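Local coordinates for core protein VP7 (Bluetongue virus, PDB 1BVP) that forms the trimeric capsomers that coat the VP3 scaffold of the virus core and probably binds a receptor on the host cell surface, at residues 175-188 with 217-231. Residues are numbered along the deposited sequence; the frame is centred on the assembly and turned at random.
Sequences FQGRNDPMMIYLVW and MRAGRIIAWDGQAAL
Strand 183-188 pairs antiparallel with the short strand 223-225, Ile184 facing Trp225 and Leu186 facing Ile223 as hydrogen-bonded pairs, with Tyr185 and Ala224 the non-hydrogen-bonded pair between them. Ahead of strand 223-225 the loop still binds the longer strand, Gly220 N donating to Trp188 O at 3.1 Å. Trp225 carries the buried face. With CG anti to the backbone N (chi1 176°), its indole presents the edge of the six-membered ring to the face of Phe175 in a T-shaped stack, centroids 5.1 Å apart and planes at 73°. Leu186 CD2 packs against Trp225 CE3, and Ile184 runs alongside the indole with CD1 near CZ3. Gly227 CA sits over the centre of one indole face and Leu231 CD2 over the rim of the other, while the indole NE1 donates to Ala229 O at 2.8 Å. This pairing belongs to the antiparallel beta domain of VP7, where strand 241-252 flanks strand 183-195 on its other side and a classic bulge at Met182 and Met183 faces Ile251. On the opposite face Ala224 CB meets Met183 CE and Tyr185 CE2. Asp226 OD2 accepts from Gln228 N, an Asx turn, and from Ala229 N, extending it to an Asx motif; Gln176 NE2 donates to Gly227 O in the same turn at 3.1 Å. At the far end Ala219 CB makes a CH-pi contact over the six-membered ring of Trp188, and the indole NE1 donates to Met217 O (2.9 Å) from above the carbonyl plane.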
loop_
_atom_site.group_PDB
_atom_site.type_symbol
_atom_site.label_atom_id
_atom_site.label_comp_id
_atom_site.label_asym_id
_atom_site.label_seq_id
_atom_site.Cartn_x
_atom_site.Cartn_y
_atom_site.Cartn_z
ATOM N N PHE A 175 -6.287 27.191 -6.869
ATOM C CA PHE A 175 -6.578 25.766 -6.751
ATOM C C PHE A 175 -7.511 25.203 -7.816
ATOM O O PHE A 175 -7.559 23.985 -8.011
ATOM C CB PHE A 175 -7.250 25.476 -5.417
ATOM C CG PHE A 175 -6.358 25.647 -4.238
ATOM C CD1 PHE A 175 -5.508 24.622 -3.838
ATOM C CD2 PHE A 175 -6.384 26.816 -3.497
ATOM C CE1 PHE A 175 -4.695 24.760 -2.708
ATOM C CE2 PHE A 175 -5.577 26.969 -2.366
ATOM C CZ PHE A 175 -4.734 25.943 -1.970
ATOM N N GLN A 176 -8.275 26.066 -8.475
ATOM C CA GLN A 176 -9.274 25.638 -9.458
ATOM C C GLN A 176 -8.780 25.293 -10.853
ATOM O O GLN A 176 -7.632 25.590 -11.201
ATOM C CB GLN A 176 -10.461 26.622 -9.443
ATOM C CG GLN A 176 -11.044 26.708 -7.984
ATOM C CD GLN A 176 -12.149 27.741 -7.778
ATOM O OE1 GLN A 176 -12.298 28.685 -8.573
ATOM N NE2 GLN A 176 -12.926 27.576 -6.696
ATOM N N GLY A 177 -9.581 24.500 -11.571
ATOM C CA GLY A 177 -9.229 24.091 -12.926
ATOM C C GLY A 177 -8.240 22.946 -13.096
ATOM O O GLY A 177 -8.028 22.470 -14.209
ATOM N N ARG A 178 -7.601 22.523 -12.012
ATOM C CA ARG A 178 -6.636 21.424 -12.057
ATOM C C ARG A 178 -7.222 20.264 -11.283
ATOM O O ARG A 178 -7.776 20.464 -10.179
ATOM C CB ARG A 178 -5.280 21.819 -11.438
ATOM C CG ARG A 178 -5.273 23.062 -10.535
ATOM C CD ARG A 178 -3.858 23.635 -10.299
ATOM N NE ARG A 178 -3.041 23.682 -11.517
ATOM C CZ ARG A 178 -2.291 22.670 -11.976
ATOM N NH1 ARG A 178 -2.214 21.496 -11.330
ATOM N NH2 ARG A 178 -1.655 22.806 -13.131
ATOM N N ASN A 179 -7.072 19.060 -11.851
ATOM C CA ASN A 179 -7.574 17.815 -11.251
ATOM C C ASN A 179 -9.094 17.936 -11.208
ATOM O O ASN A 179 -9.689 18.793 -11.907
ATOM C CB ASN A 179 -7.015 17.614 -9.841
ATOM C CG ASN A 179 -5.477 17.806 -9.776
ATOM O OD1 ASN A 179 -4.942 18.351 -8.797
ATOM N ND2 ASN A 179 -4.770 17.378 -10.828
ATOM N N ASP A 180 -9.753 17.103 -10.426
ATOM C CA ASP A 180 -11.204 17.221 -10.396
ATOM C C ASP A 180 -11.480 16.691 -9.014
ATOM O O ASP A 180 -12.108 15.649 -8.827
ATOM C CB ASP A 180 -11.784 16.363 -11.544
ATOM C CG ASP A 180 -13.310 16.317 -11.568
ATOM O OD1 ASP A 180 -13.991 17.117 -10.868
ATOM O OD2 ASP A 180 -13.828 15.428 -12.293
ATOM N N PRO A 181 -10.973 17.409 -8.011
ATOM C CA PRO A 181 -11.122 17.024 -6.620
ATOM C C PRO A 181 -12.522 17.039 -6.077
ATOM O O PRO A 181 -13.385 17.726 -6.589
ATOM C CB PRO A 181 -10.216 18.020 -5.905
ATOM C CG PRO A 181 -10.421 19.230 -6.663
ATOM C CD PRO A 181 -10.370 18.749 -8.101
ATOM N N MET A 182 -12.734 16.190 -5.084
ATOM C CA MET A 182 -13.994 16.073 -4.390
ATOM C C MET A 182 -13.756 16.713 -3.039
ATOM O O MET A 182 -14.671 17.275 -2.431
ATOM C CB MET A 182 -14.356 14.606 -4.213
ATOM C CG MET A 182 -14.910 13.959 -5.468
ATOM S SD MET A 182 -15.349 12.238 -5.241
ATOM C CE MET A 182 -16.757 12.301 -4.101
ATOM N N MET A 183 -12.528 16.594 -2.550
ATOM C CA MET A 183 -12.182 17.193 -1.285
ATOM C C MET A 183 -10.676 17.453 -1.298
ATOM O O MET A 183 -9.935 16.711 -1.936
ATOM C CB MET A 183 -12.584 16.291 -0.138
ATOM C CG MET A 183 -12.862 17.038 1.125
ATOM S SD MET A 183 -14.434 17.871 1.033
ATOM C CE MET A 183 -14.837 17.859 2.709
ATOM N N ILE A 184 -10.255 18.568 -0.696
ATOM C CA ILE A 184 -8.851 18.965 -0.646
ATOM C C ILE A 184 -8.557 19.164 0.813
ATOM O O ILE A 184 -9.333 19.814 1.511
ATOM C CB ILE A 184 -8.609 20.287 -1.419
ATOM C CG1 ILE A 184 -9.217 20.161 -2.812
ATOM C CG2 ILE A 184 -7.112 20.574 -1.559
ATOM C CD1 ILE A 184 -8.956 21.296 -3.696
ATOM N N TYR A 185 -7.498 18.520 1.296
ATOM C CA TYR A 185 -7.147 18.622 2.700
ATOM C C TYR A 185 -5.935 19.521 2.847
ATOM O O TYR A 185 -4.829 19.247 2.360
ATOM C CB TYR A 185 -6.955 17.234 3.334
ATOM C CG TYR A 185 -8.224 16.401 3.268
ATOM C CD1 TYR A 185 -8.542 15.657 2.122
ATOM C CD2 TYR A 185 -9.140 16.421 4.304
ATOM C CE1 TYR A 185 -9.736 14.967 2.007
ATOM C CE2 TYR A 185 -10.350 15.726 4.205
ATOM C CZ TYR A 185 -10.643 15.001 3.047
ATOM O OH TYR A 185 -11.854 14.335 2.948
ATOM N N LEU A 186 -6.220 20.636 3.497
ATOM C CA LEU A 186 -5.310 21.727 3.732
ATOM C C LEU A 186 -4.803 21.895 5.142
ATOM O O LEU A 186 -5.429 21.448 6.099
ATOM C CB LEU A 186 -6.097 23.004 3.462
ATOM C CG LEU A 186 -6.192 23.614 2.088
ATOM C CD1 LEU A 186 -5.834 22.642 1.013
ATOM C CD2 LEU A 186 -7.563 24.163 1.923
ATOM N N VAL A 187 -3.639 22.520 5.252
ATOM C CA VAL A 187 -3.138 22.976 6.548
ATOM C C VAL A 187 -2.369 24.248 6.223
ATOM O O VAL A 187 -1.675 24.300 5.203
ATOM C CB VAL A 187 -2.402 21.940 7.483
ATOM C CG1 VAL A 187 -2.231 20.619 6.842
ATOM C CG2 VAL A 187 -1.132 22.532 8.060
ATOM N N TRP A 188 -2.704 25.335 6.931
ATOM C CA TRP A 188 -2.042 26.640 6.693
ATOM C C TRP A 188 -1.147 27.050 7.835
ATOM O O TRP A 188 -1.406 26.745 9.006
ATOM C CB TRP A 188 -3.035 27.770 6.344
ATOM C CG TRP A 188 -3.812 28.357 7.510
ATOM C CD1 TRP A 188 -5.016 27.932 8.006
ATOM C CD2 TRP A 188 -3.410 29.458 8.346
ATOM N NE1 TRP A 188 -5.379 28.682 9.103
ATOM C CE2 TRP A 188 -4.412 29.622 9.337
ATOM C CE3 TRP A 188 -2.306 30.333 8.345
ATOM C CZ2 TRP A 188 -4.338 30.611 10.319
ATOM C CZ3 TRP A 188 -2.240 31.316 9.312
ATOM C CH2 TRP A 188 -3.248 31.446 10.291
ATOM N N MET A 217 -10.566 29.161 10.495
ATOM C CA MET A 217 -9.778 27.949 10.682
ATOM C C MET A 217 -8.410 28.188 11.322
ATOM O O MET A 217 -7.677 29.078 10.908
ATOM C CB MET A 217 -9.596 27.220 9.346
ATOM C CG MET A 217 -10.898 26.904 8.555
ATOM S SD MET A 217 -12.167 25.790 9.332
ATOM C CE MET A 217 -11.208 24.972 10.730
ATOM N N ARG A 218 -8.081 27.402 12.343
ATOM C CA ARG A 218 -6.794 27.488 13.023
ATOM C C ARG A 218 -5.658 27.026 12.127
ATOM O O ARG A 218 -5.841 26.219 11.215
ATOM C CB ARG A 218 -6.774 26.589 14.238
ATOM C CG ARG A 218 -7.760 26.952 15.309
ATOM C CD ARG A 218 -7.347 26.256 16.590
ATOM N NE ARG A 218 -5.894 26.370 16.765
ATOM C CZ ARG A 218 -5.204 25.830 17.762
ATOM N NH1 ARG A 218 -5.825 25.125 18.710
ATOM N NH2 ARG A 218 -3.886 25.999 17.808
ATOM N N ALA A 219 -4.459 27.489 12.423
ATOM C CA ALA A 219 -3.314 27.087 11.637
ATOM C C ALA A 219 -2.844 25.777 12.218
ATOM O O ALA A 219 -3.114 25.483 13.390
ATOM C CB ALA A 219 -2.236 28.104 11.744
ATOM N N GLY A 220 -2.156 24.993 11.390
ATOM C CA GLY A 220 -1.600 23.717 11.815
ATOM C C GLY A 220 -2.539 22.573 12.130
ATOM O O GLY A 220 -2.173 21.671 12.863
ATOM N N ARG A 221 -3.729 22.598 11.551
ATOM C CA ARG A 221 -4.738 21.581 11.747
ATOM C C ARG A 221 -5.288 21.321 10.355
ATOM O O ARG A 221 -5.436 22.267 9.548
ATOM C CB ARG A 221 -5.873 22.105 12.649
ATOM C CG ARG A 221 -5.878 21.538 14.063
ATOM C CD ARG A 221 -4.804 22.175 14.934
ATOM N NE ARG A 221 -4.229 21.240 15.907
ATOM C CZ ARG A 221 -2.992 21.326 16.417
ATOM N NH1 ARG A 221 -2.159 22.317 16.067
ATOM N NH2 ARG A 221 -2.565 20.381 17.255
ATOM N N ILE A 222 -5.564 20.050 10.065
ATOM C CA ILE A 222 -6.112 19.660 8.762
ATOM C C ILE A 222 -7.512 20.200 8.549
ATOM O O ILE A 222 -8.375 20.081 9.416
ATOM C CB ILE A 222 -6.130 18.126 8.567
ATOM C CG1 ILE A 222 -4.702 17.622 8.533
ATOM C CG2 ILE A 222 -6.724 17.774 7.220
ATOM C CD1 ILE A 222 -4.603 16.151 8.628
ATOM N N ILE A 223 -7.736 20.734 7.361
ATOM C CA ILE A 223 -8.997 21.297 6.991
ATOM C C ILE A 223 -9.538 20.545 5.783
ATOM O O ILE A 223 -8.849 20.362 4.777
ATOM C CB ILE A 223 -8.800 22.766 6.588
ATOM C CG1 ILE A 223 -8.433 23.604 7.804
ATOM C CG2 ILE A 223 -10.030 23.311 5.860
ATOM C CD1 ILE A 223 -7.768 24.904 7.403
ATOM N N ALA A 224 -10.790 20.139 5.880
ATOM C CA ALA A 224 -11.454 19.458 4.792
ATOM C C ALA A 224 -12.149 20.536 3.973
ATOM O O ALA A 224 -13.154 21.103 4.395
ATOM C CB ALA A 224 -12.446 18.496 5.350
ATOM N N TRP A 225 -11.619 20.832 2.807
ATOM C CA TRP A 225 -12.197 21.876 1.981
ATOM C C TRP A 225 -12.734 21.291 0.685
ATOM O O TRP A 225 -12.028 20.570 -0.024
ATOM C CB TRP A 225 -11.106 22.924 1.694
ATOM C CG TRP A 225 -11.498 24.053 0.754
ATOM C CD1 TRP A 225 -12.628 24.816 0.820
ATOM C CD2 TRP A 225 -10.779 24.505 -0.411
ATOM N NE1 TRP A 225 -12.670 25.693 -0.234
ATOM C CE2 TRP A 225 -11.551 25.525 -1.007
ATOM C CE3 TRP A 225 -9.563 24.147 -1.006
ATOM C CZ2 TRP A 225 -11.146 26.197 -2.179
ATOM C CZ3 TRP A 225 -9.156 24.819 -2.179
ATOM C CH2 TRP A 225 -9.947 25.828 -2.747
ATOM N N ASP A 226 -13.962 21.657 0.345
ATOM C CA ASP A 226 -14.600 21.181 -0.879
ATOM C C ASP A 226 -14.094 21.773 -2.151
ATOM O O ASP A 226 -14.560 21.403 -3.216
ATOM C CB ASP A 226 -16.096 21.408 -0.838
ATOM C CG ASP A 226 -16.453 22.813 -0.470
ATOM O OD1 ASP A 226 -16.312 23.166 0.730
ATOM O OD2 ASP A 226 -16.868 23.555 -1.369
ATOM N N GLY A 227 -13.204 22.748 -2.065
ATOM C CA GLY A 227 -12.668 23.352 -3.276
ATOM C C GLY A 227 -13.552 24.413 -3.905
ATOM O O GLY A 227 -13.147 25.025 -4.892
ATOM N N GLN A 228 -14.751 24.630 -3.356
ATOM C CA GLN A 228 -15.684 25.629 -3.897
ATOM C C GLN A 228 -15.824 26.822 -2.948
ATOM O O GLN A 228 -15.729 27.980 -3.376
ATOM C CB GLN A 228 -17.086 25.028 -4.145
ATOM C CG GLN A 228 -17.192 23.976 -5.238
ATOM C CD GLN A 228 -16.595 24.445 -6.563
ATOM O OE1 GLN A 228 -17.109 25.376 -7.192
ATOM N NE2 GLN A 228 -15.503 23.804 -6.992
ATOM N N ALA A 229 -16.056 26.528 -1.669
ATOM C CA ALA A 229 -16.220 27.558 -0.641
ATOM C C ALA A 229 -15.041 28.513 -0.675
ATOM O O ALA A 229 -13.910 28.095 -0.913
ATOM C CB ALA A 229 -16.323 26.925 0.732
ATOM N N ALA A 230 -15.299 29.784 -0.382
ATOM C CA ALA A 230 -14.248 30.804 -0.405
ATOM C C ALA A 230 -13.157 30.609 0.639
ATOM O O ALA A 230 -13.419 30.372 1.834
ATOM C CB ALA A 230 -14.851 32.171 -0.289
ATOM N N LEU A 231 -11.929 30.715 0.155
ATOM C CA LEU A 231 -10.727 30.562 0.965
ATOM C C LEU A 231 -10.241 31.991 1.142
ATOM O O LEU A 231 -9.591 32.562 0.253
ATOM C CB LEU A 231 -9.723 29.751 0.164
ATOM C CG LEU A 231 -8.665 29.055 0.970
ATOM C CD1 LEU A 231 -9.326 28.356 2.112
ATOM C CD2 LEU A 231 -8.022 28.063 0.057
#